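Local structure of rhamnogalacturonan endolyase YesW (Bacillus subtilis, 2Z8S) at residues 415-420 against 429-434; 447-452 against 464-469. The protein cleaves rhamnogalacturonan I, the branched pectin of plant cell walls, by endo-acting elimination between rhamnose and galacturonic acid, and needs calcium or manganese for activity. All coordinates share one frame; numbering follows the deposited sequence.

Followed from the N terminus, contact 1 comes first in this beta-propeller domain: residues 415-420 meet 429-434 and close a short hairpin whose eight-residue loop wraps a calcium ion. The chain then forms strand 435-437 and enters the loop of residues 447-452. Contact 2 sets that loop against 464-469, after strand 454-456 and a second calcium-binding loop. The two contacts stand in series, neither nested nor crossed, with centres about 9 Å apart. They touch directly: the D420 carbonyl probably accepts a hydrogen bond from R464 N, and W431 packs on P449, an example of how consecutive propeller sheets are tied together.

Contact 1 of 2, residues 415-420 against 429-434; sequences RGMAAD and EVWANG. With CA (calcium ion), chain M; ADA (alpha-D-galactopyranuronic acid), chain C.
M417 and W431 form a hydrogen-bonded pair in the antiparallel hairpin of strands 417-419 and 429-432, part of one propeller sheet. Here W431 N donates to M417 O at 2.8 Å, and M417 N returns a bond to W431 O at 3.0 Å. One hydrogen-bonded pair further on, A419 N reaches E429 O at 2.7 Å, almost straight (164°); the reverse bond, E429 N to A419 O, is weak. With CG held between its backbone N and carbonyl carbon (chi1 66°), W431 lays its indole alongside M417. CB of M417 lies over one face of the six-membered ring, although its modelled closeness is doubtful, and the sulfur makes an oblique Met-aromatic contact. The indole NE1 is satisfied by S451 O.

A calcium ion closes the turn end. D420 OD1 binds it at 2.2 Å, E429 OE2 at 2.6 Å and E429 OE1 at a longer 2.9 Å, while carbonyls of D422, Y425 and G427 complete the site; E429 OE1 also accepts from I421 N.

At the other end, R415 turns its guanidinium edge to the carboxylate of a bound galacturonic acid: NE donates to O6B at 2.8 Å and NH2 to the same oxygen at 3.0 Å. NH1 is taken by T452 O, while T497 and K498 also bind the sugar. The two donors fork onto one oxygen of the carboxylate, and with NH1 bonded to protein the guanidinium's rotation is probably fixed; the same hairpin carries a calcium site at its turn and this substrate-binding arginine at its open end.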
loop_
_atom_site.group_PDB
_atom_site.type_symbol
_atom_site.label_atom_id
_atom_site.label_comp_id
_atom_site.label_asym_id
_atom_site.label_seq_id
_atom_site.Cartn_x
_atom_site.Cartn_y
_atom_site.Cartn_z
ATOM N N ARG A 415 9.772 6.001 14.140
ATOM C CA ARG A 415 9.698 4.818 13.271
ATOM C C ARG A 415 9.487 3.557 14.083
ATOM O O ARG A 415 10.039 3.413 15.175
ATOM C CB ARG A 415 10.972 4.640 12.439
ATOM C CG ARG A 415 11.327 5.787 11.528
ATOM C CD ARG A 415 10.324 5.953 10.404
ATOM N NE ARG A 415 10.909 6.783 9.364
ATOM C CZ ARG A 415 11.741 6.334 8.426
ATOM N NH1 ARG A 415 12.073 5.045 8.390
ATOM N NH2 ARG A 415 12.235 7.174 7.513
ATOM N N GLY A 416 8.696 2.642 13.533
ATOM C CA GLY A 416 8.420 1.363 14.167
ATOM C C GLY A 416 8.271 0.332 13.078
ATOM O O GLY A 416 7.875 0.655 11.962
ATOM N N MET A 417 8.612 -0.906 13.399
ATOM C CA MET A 417 8.500 -1.999 12.454
ATOM C C MET A 417 8.042 -3.260 13.153
ATOM O O MET A 417 8.486 -3.563 14.259
ATOM C CB MET A 417 9.831 -2.261 11.768
ATOM C CG MET A 417 9.942 -1.715 10.349
ATOM S SD MET A 417 8.753 -2.456 9.209
ATOM C CE MET A 417 9.400 -4.126 9.056
ATOM N N ALA A 418 7.125 -3.974 12.508
ATOM C CA ALA A 418 6.794 -5.332 12.902
ATOM C C ALA A 418 7.207 -6.263 11.774
ATOM O O ALA A 418 7.029 -5.936 10.601
ATOM C CB ALA A 418 5.317 -5.459 13.202
ATOM N N ALA A 419 7.800 -7.397 12.119
ATOM C CA ALA A 419 8.086 -8.447 11.141
ATOM C C ALA A 419 8.792 -9.614 11.793
ATOM O O ALA A 419 9.604 -9.448 12.718
ATOM C CB ALA A 419 8.892 -7.925 9.957
ATOM N N ASP A 420 8.448 -10.806 11.311
ATOM C CA ASP A 420 9.103 -12.013 11.737
ATOM C C ASP A 420 10.494 -11.953 11.137
ATOM O O ASP A 420 10.688 -12.190 9.950
ATOM C CB ASP A 420 8.339 -13.222 11.238
ATOM C CG ASP A 420 8.693 -14.493 11.988
ATOM O OD1 ASP A 420 9.609 -14.472 12.841
ATOM O OD2 ASP A 420 8.036 -15.527 11.728
ATOM N N GLU A 429 8.476 -9.987 15.357
ATOM C CA GLU A 429 9.228 -9.062 16.183
ATOM C C GLU A 429 8.864 -7.631 15.835
ATOM O O GLU A 429 8.502 -7.320 14.704
ATOM C CB GLU A 429 10.716 -9.273 16.008
ATOM C CG GLU A 429 11.201 -10.535 16.659
ATOM C CD GLU A 429 10.655 -11.779 15.999
ATOM O OE1 GLU A 429 10.947 -11.998 14.799
ATOM O OE2 GLU A 429 9.937 -12.543 16.681
ATOM N N VAL A 430 8.941 -6.767 16.833
ATOM C CA VAL A 430 8.717 -5.358 16.635
ATOM C C VAL A 430 9.994 -4.630 17.032
ATOM O O VAL A 430 10.712 -5.073 17.929
ATOM C CB VAL A 430 7.527 -4.859 17.470
ATOM C CG1 VAL A 430 6.246 -5.606 17.097
ATOM C CG2 VAL A 430 7.799 -5.015 18.949
ATOM N N TRP A 431 10.309 -3.543 16.342
ATOM C CA TRP A 431 11.451 -2.718 16.733
ATOM C C TRP A 431 11.222 -1.233 16.531
ATOM O O TRP A 431 10.736 -0.790 15.479
ATOM C CB TRP A 431 12.758 -3.167 16.069
ATOM C CG TRP A 431 12.839 -3.006 14.582
ATOM C CD1 TRP A 431 13.362 -1.947 13.907
ATOM C CD2 TRP A 431 12.422 -3.953 13.590
ATOM N NE1 TRP A 431 13.291 -2.164 12.554
ATOM C CE2 TRP A 431 12.722 -3.392 12.327
ATOM C CE3 TRP A 431 11.813 -5.216 13.641
ATOM C CZ2 TRP A 431 12.439 -4.055 11.115
ATOM C CZ3 TRP A 431 11.527 -5.880 12.428
ATOM C CH2 TRP A 431 11.843 -5.290 11.188
ATOM N N ALA A 432 11.555 -0.486 17.573
ATOM C CA ALA A 432 11.531 0.956 17.560
ATOM C C ALA A 432 12.443 1.427 18.676
ATOM O O ALA A 432 12.555 0.766 19.725
ATOM C CB ALA A 432 10.143 1.452 17.794
ATOM N N ASN A 433 13.109 2.553 18.438
ATOM C CA ASN A 433 13.833 3.252 19.484
ATOM C C ASN A 433 15.029 2.445 19.973
ATOM O O ASN A 433 15.247 2.306 21.183
ATOM C CB ASN A 433 12.871 3.569 20.638
ATOM C CG ASN A 433 13.330 4.725 21.488
ATOM O OD1 ASN A 433 14.183 5.529 21.084
ATOM N ND2 ASN A 433 12.756 4.826 22.680
ATOM N N GLY A 434 15.775 1.885 19.018
ATOM C CA GLY A 434 17.017 1.147 19.293
ATOM C C GLY A 434 16.902 -0.210 19.980
ATOM O O GLY A 434 17.920 -0.811 20.352
HETATM CA CA CA M . 9.607 -14.524 15.079
HETATM C C1 ADA C . 9.145 13.031 10.058
HETATM C C2 ADA C . 9.781 13.299 11.435
HETATM C C3 ADA C . 11.329 13.215 11.332
HETATM C C4 ADA C . 11.761 11.916 10.635
HETATM C C5 ADA C . 11.074 11.857 9.279
HETATM C C6 ADA C . 11.504 10.602 8.565
HETATM O O2 ADA C . 9.391 14.597 11.903
HETATM O O3 ADA C . 11.948 13.319 12.620
HETATM O O4 ADA C . 11.352 10.774 11.397
HETATM O O5 ADA C . 9.642 11.813 9.491
HETATM O O6B ADA C . 11.021 9.517 8.953
HETATM O O6A ADA C . 12.319 10.741 7.637
HETATM O O HOH W 1 12.365 3.719 16.166
#

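Contact 2 of 2, residues 447-452 against 464-469; sequences GVPSST and REQLDS. With CA (calcium ion), chain G.
Van der Waals packing carries this contact, in which S451 and P449 of the loop 447-452 lie against Q466 and D468 on one face of strand 465-468. S451 sits across from both. Its hydroxyl, placed between the backbone N and the carbonyl carbon (chi1 58°), meets Q466 CB at 3.3 Å, while S451 CB lies 3.2 Å from D468 OD2. P449 meets the bend of the glutamine: its CB is 4.0 Å from Q466 OE1, a distance it shares with Q466 CG. The turn at chi2 (80°) folds the Q466 amide back to lie near the proline. Replacing Q466 with an alanine would remove CG and the amide, and would probably leave P449 and the nearby W431 and W475 side chains without this packing partner, opening a gap between loop and strand.

Among the polar groups, hydrogen bonds and a salt bridge go to partners outside the two segments. D468 OD1 accepts a hydrogen bond from N453 ND2, and R464 forms a salt bridge with E513.

Metal coordination starts the strand. E465 clasps calcium with both oxygens, OE2 at 2.4 Å and OE1 at 2.8 Å, and water 2 stands 2.2 Å from the ion; D459, D461 and the L463 carbonyl supply the remaining ligands. The same carboxylate accepts from W458 N and K474 NZ, a lysine that would help balance its charge.

Strand 465-468 runs between strands 454-456 and 471-476 of a four-stranded antiparallel propeller sheet, and the loop crosses its face, with P449 and Q466 also touching S482 of strand 481-487.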
loop_
_atom_site.group_PDB
_atom_site.type_symbol
_atom_site.label_atom_id
_atom_site.label_comp_id
_atom_site.label_asym_id
_atom_site.label_seq_id
_atom_site.Cartn_x
_atom_site.Cartn_y
_atom_site.Cartn_z
ATOM N N GLY A 447 20.518 -4.225 19.641
ATOM C CA GLY A 447 20.594 -4.017 18.204
ATOM C C GLY A 447 19.238 -4.115 17.526
ATOM O O GLY A 447 18.300 -4.757 18.030
ATOM N N VAL A 448 19.143 -3.457 16.379
ATOM C CA VAL A 448 17.936 -3.447 15.570
ATOM C C VAL A 448 18.343 -3.550 14.098
ATOM O O VAL A 448 19.522 -3.387 13.779
ATOM C CB VAL A 448 17.063 -2.176 15.830
ATOM C CG1 VAL A 448 16.240 -2.346 17.086
ATOM C CG2 VAL A 448 17.916 -0.914 15.925
ATOM N N PRO A 449 17.383 -3.871 13.202
ATOM C CA PRO A 449 17.661 -3.797 11.764
ATOM C C PRO A 449 18.034 -2.383 11.366
ATOM O O PRO A 449 17.465 -1.434 11.906
ATOM C CB PRO A 449 16.327 -4.178 11.132
ATOM C CG PRO A 449 15.650 -4.985 12.174
ATOM C CD PRO A 449 16.020 -4.356 13.465
ATOM N N SER A 450 18.982 -2.255 10.433
ATOM C CA SER A 450 19.482 -0.952 9.971
ATOM C C SER A 450 18.412 -0.013 9.391
ATOM O O SER A 450 18.657 1.181 9.225
ATOM C CB SER A 450 20.622 -1.148 8.964
ATOM O OG SER A 450 20.165 -1.805 7.799
ATOM N N SER A 451 17.238 -0.560 9.072
ATOM C CA SER A 451 16.077 0.241 8.698
ATOM C C SER A 451 14.876 -0.021 9.602
ATOM O O SER A 451 14.725 -1.107 10.177
ATOM C CB SER A 451 15.686 0.003 7.251
ATOM O OG SER A 451 15.395 -1.359 7.026
ATOM N N THR A 452 14.045 1.006 9.738
ATOM C CA THR A 452 12.770 0.901 10.420
ATOM C C THR A 452 11.783 1.557 9.480
ATOM O O THR A 452 11.189 2.609 9.773
ATOM C CB THR A 452 12.783 1.606 11.767
ATOM O OG1 THR A 452 14.082 1.475 12.351
ATOM C CG2 THR A 452 11.753 0.982 12.695
ATOM N N ARG A 464 10.304 -12.091 7.251
ATOM C CA ARG A 464 10.223 -10.921 6.410
ATOM C C ARG A 464 11.564 -10.200 6.385
ATOM O O ARG A 464 12.279 -10.168 7.386
ATOM C CB ARG A 464 9.112 -9.990 6.873
ATOM C CG ARG A 464 8.614 -9.086 5.773
ATOM C CD ARG A 464 7.159 -8.771 5.968
ATOM N NE ARG A 464 6.596 -8.186 4.762
ATOM C CZ ARG A 464 5.585 -7.323 4.739
ATOM N NH1 ARG A 464 4.994 -6.930 5.867
ATOM N NH2 ARG A 464 5.170 -6.848 3.571
ATOM N N GLU A 465 11.904 -9.648 5.225
ATOM C CA GLU A 465 13.097 -8.821 5.077
ATOM C C GLU A 465 12.761 -7.359 5.307
ATOM O O GLU A 465 11.604 -7.003 5.512
ATOM C CB GLU A 465 13.706 -8.998 3.688
ATOM C CG GLU A 465 14.425 -10.325 3.498
ATOM C CD GLU A 465 13.470 -11.483 3.463
ATOM O OE1 GLU A 465 12.604 -11.511 2.566
ATOM O OE2 GLU A 465 13.577 -12.374 4.331
ATOM N N GLN A 466 13.782 -6.513 5.271
ATOM C CA GLN A 466 13.582 -5.082 5.398
ATOM C C GLN A 466 13.806 -4.368 4.069
ATOM O O GLN A 466 14.661 -4.757 3.281
ATOM C CB GLN A 466 14.496 -4.511 6.477
ATOM C CG GLN A 466 14.190 -5.041 7.868
ATOM C CD GLN A 466 14.781 -6.415 8.103
ATOM O OE1 GLN A 466 16.004 -6.612 8.014
ATOM N NE2 GLN A 466 13.917 -7.379 8.414
ATOM N N LEU A 467 13.004 -3.337 3.824
ATOM C CA LEU A 467 13.178 -2.462 2.675
ATOM C C LEU A 467 13.273 -1.031 3.148
ATOM O O LEU A 467 12.503 -0.577 4.012
ATOM C CB LEU A 467 12.043 -2.619 1.656
ATOM C CG LEU A 467 12.171 -1.788 0.372
ATOM C CD1 LEU A 467 11.571 -2.468 -0.833
ATOM C CD2 LEU A 467 11.541 -0.443 0.577
ATOM N N ASP A 468 14.238 -0.333 2.565
ATOM C CA ASP A 468 14.477 1.058 2.846
ATOM C C ASP A 468 15.294 1.639 1.699
ATOM O O ASP A 468 16.193 0.986 1.186
ATOM C CB ASP A 468 15.233 1.181 4.165
ATOM C CG ASP A 468 15.032 2.519 4.835
ATOM O OD1 ASP A 468 14.122 3.258 4.425
ATOM O OD2 ASP A 468 15.796 2.831 5.771
ATOM N N SER A 469 14.981 2.863 1.293
ATOM C CA SER A 469 15.669 3.508 0.181
ATOM C C SER A 469 15.569 2.631 -1.067
ATOM O O SER A 469 14.475 2.198 -1.442
ATOM C CB SER A 469 17.120 3.817 0.566
ATOM O OG SER A 469 17.741 4.654 -0.384
HETATM CA CA CA G . 11.844 -13.903 3.717
HETATM O O HOH W 2 10.433 -14.362 2.097
#